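Local coordinates for beta-hydroxyacyl-(Acyl-carrier-protein) dehydratase FabA/FabZ (Xenorhabdus doucetiae, PDB 6QSR) that probably serves as a dehydratase in aryl polyene biosynthesis, a lyase of the hotdog family that works as part of a heterocomplex within an uncommon type II polyketide synthase, at residues 72-83 against 120-131. Numbering follows the deposited sequence.
Sequences GHLPGWFAIEMM and AFTQGSVLDIQM
In this hotdog fold the central helix 79-97 is wrapped by an antiparallel sheet, and the short strand that leads towards it, 74-75, pairs with 120-121. Leu74 and Phe121 form the hydrogen-bonded pair: Phe121 N donates to Leu74 O at 2.7 Å, and Leu74 N to Phe121 O at 3.0 Å. Pro75, which has no N-H to give, suits the adjoining non-hydrogen-bonded position opposite Ala120. Beside this pairing, His73 ND1 accepts a weak bond from Gln123 N (3.3 Å), which lies in the plane of the imidazole at its edge, while Thr122 CG2 sits over one ring face, offset toward its rim.

Phe121 links strand to helix. With CG beside the backbone N, anti to the carbonyl carbon (chi1 -57°), the ring reaches toward the helix side, where CE1 lies 3.8 Å from Gly76 CA. Ala79 CB meets the ring edge, and Leu127 CD1 rests over a face, displaced toward the rim. Met82, bent at chi3 (-75°), brings CE to 3.9 Å from Phe121 CE1 and 4.0 Å from Leu127 CD1. Farther along, Met83 CG packs against Ile129 CG2 and lies 3.6 Å from Met131 SD, the two methionines crossing nearly at right angles. Backbone bonds thus set the register of 74-75 against 120-121, ahead of the helix, whereas the helix-to-sheet packing is apolar, held by shape and dispersion and completed by Ile147 and Val155 of neighbouring strands.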
loop_
_atom_site.group_PDB
_atom_site.type_symbol
_atom_site.label_atom_id
_atom_site.label_comp_id
_atom_site.label_asym_id
_atom_site.label_seq_id
_atom_site.Cartn_x
_atom_site.Cartn_y
_atom_site.Cartn_z
ATOM N N GLY B 72 17.511 8.708 0.005
ATOM C CA GLY B 72 17.218 8.548 -1.426
ATOM C C GLY B 72 16.635 7.205 -1.857
ATOM O O GLY B 72 16.525 6.946 -3.065
ATOM N N HIS B 73 16.248 6.360 -0.894
ATOM C CA HIS B 73 15.749 5.008 -1.184
ATOM C C HIS B 73 14.252 4.870 -0.926
ATOM O O HIS B 73 13.698 5.580 -0.094
ATOM C CB HIS B 73 16.533 3.962 -0.376
ATOM C CG HIS B 73 18.016 4.126 -0.472
ATOM N ND1 HIS B 73 18.664 4.305 -1.677
ATOM C CD2 HIS B 73 18.976 4.167 0.481
ATOM C CE1 HIS B 73 19.959 4.440 -1.464
ATOM N NE2 HIS B 73 20.175 4.362 -0.163
ATOM N N LEU B 74 13.607 3.975 -1.678
ATOM C CA LEU B 74 12.187 3.665 -1.510
ATOM C C LEU B 74 12.044 2.591 -0.451
ATOM O O LEU B 74 12.535 1.484 -0.644
ATOM C CB LEU B 74 11.568 3.159 -2.823
ATOM C CG LEU B 74 10.071 2.811 -2.755
ATOM C CD1 LEU B 74 9.226 4.069 -2.601
ATOM C CD2 LEU B 74 9.623 1.967 -3.954
ATOM N N PRO B 75 11.350 2.888 0.662
ATOM C CA PRO B 75 11.193 1.855 1.684
ATOM C C PRO B 75 10.524 0.586 1.143
ATOM O O PRO B 75 9.662 0.667 0.260
ATOM C CB PRO B 75 10.306 2.533 2.727
ATOM C CG PRO B 75 10.603 3.977 2.583
ATOM C CD PRO B 75 10.783 4.175 1.105
ATOM N N GLY B 76 10.949 -0.565 1.674
ATOM C CA GLY B 76 10.472 -1.877 1.249
ATOM C C GLY B 76 8.978 -2.100 1.301
ATOM O O GLY B 76 8.439 -2.825 0.478
ATOM N N TRP B 77 8.318 -1.483 2.282
ATOM C CA TRP B 77 6.868 -1.617 2.445
ATOM C C TRP B 77 6.021 -1.058 1.299
ATOM O O TRP B 77 4.880 -1.503 1.101
ATOM C CB TRP B 77 6.396 -1.057 3.796
ATOM C CG TRP B 77 6.709 0.385 4.082
ATOM C CD1 TRP B 77 5.964 1.470 3.733
ATOM C CD2 TRP B 77 7.813 0.885 4.848
ATOM N NE1 TRP B 77 6.552 2.611 4.203
ATOM C CE2 TRP B 77 7.685 2.283 4.897
ATOM C CE3 TRP B 77 8.917 0.281 5.474
ATOM C CZ2 TRP B 77 8.612 3.107 5.560
ATOM C CZ3 TRP B 77 9.841 1.101 6.142
ATOM C CH2 TRP B 77 9.678 2.497 6.178
ATOM N N PHE B 78 6.582 -0.145 0.505
ATOM C CA PHE B 78 5.923 0.299 -0.738
ATOM C C PHE B 78 5.743 -0.805 -1.802
ATOM O O PHE B 78 5.002 -0.614 -2.763
ATOM C CB PHE B 78 6.632 1.526 -1.335
ATOM C CG PHE B 78 6.364 2.782 -0.581
ATOM C CD1 PHE B 78 5.265 3.565 -0.892
ATOM C CD2 PHE B 78 7.168 3.157 0.491
ATOM C CE1 PHE B 78 4.989 4.709 -0.165
ATOM C CE2 PHE B 78 6.900 4.302 1.221
ATOM C CZ PHE B 78 5.806 5.086 0.891
ATOM N N ALA B 79 6.425 -1.943 -1.643
ATOM C CA ALA B 79 6.163 -3.137 -2.439
ATOM C C ALA B 79 4.678 -3.513 -2.524
ATOM O O ALA B 79 4.196 -3.897 -3.594
ATOM C CB ALA B 79 6.972 -4.318 -1.901
ATOM N N ILE B 80 3.948 -3.402 -1.415
ATOM C CA ILE B 80 2.524 -3.739 -1.437
ATOM C C ILE B 80 1.712 -2.813 -2.342
ATOM O O ILE B 80 0.794 -3.281 -3.026
ATOM C CB ILE B 80 1.867 -3.817 -0.037
ATOM C CG1 ILE B 80 1.957 -2.500 0.738
ATOM C CG2 ILE B 80 2.502 -4.943 0.752
ATOM C CD1 ILE B 80 0.622 -1.948 1.181
ATOM N N GLU B 81 2.070 -1.528 -2.375
ATOM C CA GLU B 81 1.378 -0.548 -3.218
ATOM C C GLU B 81 1.739 -0.706 -4.694
ATOM O O GLU B 81 0.883 -0.536 -5.553
ATOM C CB GLU B 81 1.671 0.889 -2.766
ATOM C CG GLU B 81 0.897 1.982 -3.517
ATOM C CD GLU B 81 -0.618 1.899 -3.363
ATOM O OE1 GLU B 81 -1.100 1.219 -2.434
ATOM O OE2 GLU B 81 -1.343 2.519 -4.171
ATOM N N MET B 82 3.001 -0.998 -4.993
ATOM C CA MET B 82 3.393 -1.286 -6.367
ATOM C C MET B 82 2.699 -2.578 -6.865
ATOM O O MET B 82 2.166 -2.613 -7.971
ATOM C CB MET B 82 4.918 -1.356 -6.499
ATOM C CG MET B 82 5.627 -0.013 -6.268
ATOM S SD MET B 82 7.417 -0.115 -6.495
ATOM C CE MET B 82 7.854 -0.953 -4.980
ATOM N N MET B 83 2.658 -3.613 -6.026
ATOM C CA MET B 83 1.946 -4.861 -6.362
ATOM C C MET B 83 0.438 -4.665 -6.514
ATOM O O MET B 83 -0.177 -5.215 -7.443
ATOM C CB MET B 83 2.250 -5.944 -5.330
ATOM C CG MET B 83 3.642 -6.528 -5.482
ATOM S SD MET B 83 3.985 -7.819 -4.266
ATOM C CE MET B 83 4.650 -6.854 -2.933
ATOM N N ALA B 120 15.033 -1.377 1.919
ATOM C CA ALA B 120 14.640 -0.336 0.963
ATOM C C ALA B 120 15.166 -0.656 -0.421
ATOM O O ALA B 120 16.136 -1.416 -0.567
ATOM C CB ALA B 120 15.142 1.028 1.417
ATOM N N PHE B 121 14.515 -0.094 -1.438
ATOM C CA PHE B 121 14.979 -0.240 -2.821
ATOM C C PHE B 121 15.878 0.935 -3.166
ATOM O O PHE B 121 15.459 2.095 -3.085
ATOM C CB PHE B 121 13.797 -0.295 -3.789
ATOM C CG PHE B 121 12.814 -1.394 -3.488
ATOM C CD1 PHE B 121 11.622 -1.119 -2.827
ATOM C CD2 PHE B 121 13.077 -2.710 -3.869
ATOM C CE1 PHE B 121 10.709 -2.139 -2.552
ATOM C CE2 PHE B 121 12.167 -3.733 -3.602
ATOM C CZ PHE B 121 10.990 -3.441 -2.927
ATOM N N THR B 122 17.106 0.634 -3.579
ATOM C CA THR B 122 18.105 1.668 -3.784
ATOM C C THR B 122 17.789 2.512 -5.016
ATOM O O THR B 122 17.238 2.023 -6.009
ATOM C CB THR B 122 19.532 1.082 -3.866
ATOM O OG1 THR B 122 19.580 0.080 -4.875
ATOM C CG2 THR B 122 19.935 0.454 -2.541
ATOM N N GLN B 123 18.115 3.796 -4.906
ATOM C CA GLN B 123 18.081 4.760 -6.002
ATOM C C GLN B 123 18.749 4.185 -7.249
ATOM O O GLN B 123 19.845 3.630 -7.158
ATOM C CB GLN B 123 18.840 6.028 -5.575
ATOM C CG GLN B 123 18.624 7.230 -6.472
ATOM C CD GLN B 123 17.686 8.233 -5.842
ATOM O OE1 GLN B 123 18.088 9.020 -4.974
ATOM N NE2 GLN B 123 16.420 8.200 -6.256
ATOM N N GLY B 124 18.082 4.305 -8.397
ATOM C CA GLY B 124 18.558 3.727 -9.662
ATOM C C GLY B 124 18.070 2.318 -10.002
ATOM O O GLY B 124 18.279 1.853 -11.124
ATOM N N SER B 125 17.443 1.628 -9.049
ATOM C CA SER B 125 16.905 0.290 -9.295
ATOM C C SER B 125 15.725 0.316 -10.262
ATOM O O SER B 125 14.793 1.096 -10.081
ATOM C CB SER B 125 16.447 -0.364 -7.992
ATOM O OG SER B 125 17.511 -0.478 -7.073
ATOM N N VAL B 126 15.787 -0.538 -11.279
ATOM C CA VAL B 126 14.675 -0.789 -12.188
ATOM C C VAL B 126 13.907 -1.983 -11.637
ATOM O O VAL B 126 14.438 -3.088 -11.572
ATOM C CB VAL B 126 15.174 -1.037 -13.625
ATOM C CG1 VAL B 126 14.012 -1.301 -14.576
ATOM C CG2 VAL B 126 15.973 0.170 -14.087
ATOM N N LEU B 127 12.674 -1.738 -11.190
ATOM C CA LEU B 127 11.865 -2.757 -10.520
ATOM C C LEU B 127 10.832 -3.382 -11.458
ATOM O O LEU B 127 10.067 -2.673 -12.105
ATOM C CB LEU B 127 11.171 -2.144 -9.291
ATOM C CG LEU B 127 12.127 -1.635 -8.202
ATOM C CD1 LEU B 127 11.324 -1.153 -7.012
ATOM C CD2 LEU B 127 13.126 -2.706 -7.768
ATOM N N ASP B 128 10.823 -4.710 -11.523
ATOM C CA ASP B 128 9.817 -5.462 -12.291
ATOM C C ASP B 128 8.781 -6.016 -11.334
ATOM O O ASP B 128 9.111 -6.817 -10.456
ATOM C CB ASP B 128 10.461 -6.602 -13.083
ATOM C CG ASP B 128 11.286 -6.099 -14.248
ATOM O OD1 ASP B 128 10.734 -5.360 -15.093
ATOM O OD2 ASP B 128 12.488 -6.435 -14.313
ATOM N N ILE B 129 7.532 -5.578 -11.498
ATOM C CA ILE B 129 6.435 -6.042 -10.658
ATOM C C ILE B 129 5.592 -7.033 -11.474
ATOM O O ILE B 129 4.976 -6.662 -12.473
ATOM C CB ILE B 129 5.599 -4.862 -10.123
ATOM C CG1 ILE B 129 6.487 -3.906 -9.299
ATOM C CG2 ILE B 129 4.467 -5.361 -9.239
ATOM C CD1 ILE B 129 7.115 -2.789 -10.095
ATOM N N GLN B 130 5.596 -8.298 -11.054
ATOM C CA GLN B 130 4.941 -9.388 -11.800
ATOM C C GLN B 130 3.924 -10.080 -10.899
ATOM O O GLN B 130 4.306 -10.685 -9.890
ATOM C CB GLN B 130 5.988 -10.379 -12.318
ATOM C CG GLN B 130 6.781 -9.846 -13.505
ATOM C CD GLN B 130 7.812 -10.829 -14.036
ATOM O OE1 GLN B 130 7.492 -11.722 -14.829
ATOM N NE2 GLN B 130 9.064 -10.656 -13.620
ATOM N N MET B 131 2.640 -9.966 -11.250
ATOM C CA MET B 131 1.536 -10.552 -10.468
ATOM C C MET B 131 0.847 -11.686 -11.250
ATOM O O MET B 131 0.613 -11.558 -12.456
ATOM C CB MET B 131 0.501 -9.485 -10.085
ATOM C CG MET B 131 1.061 -8.224 -9.418
ATOM S SD MET B 131 1.976 -8.603 -7.912
ATOM C CE MET B 131 0.651 -9.022 -6.774
#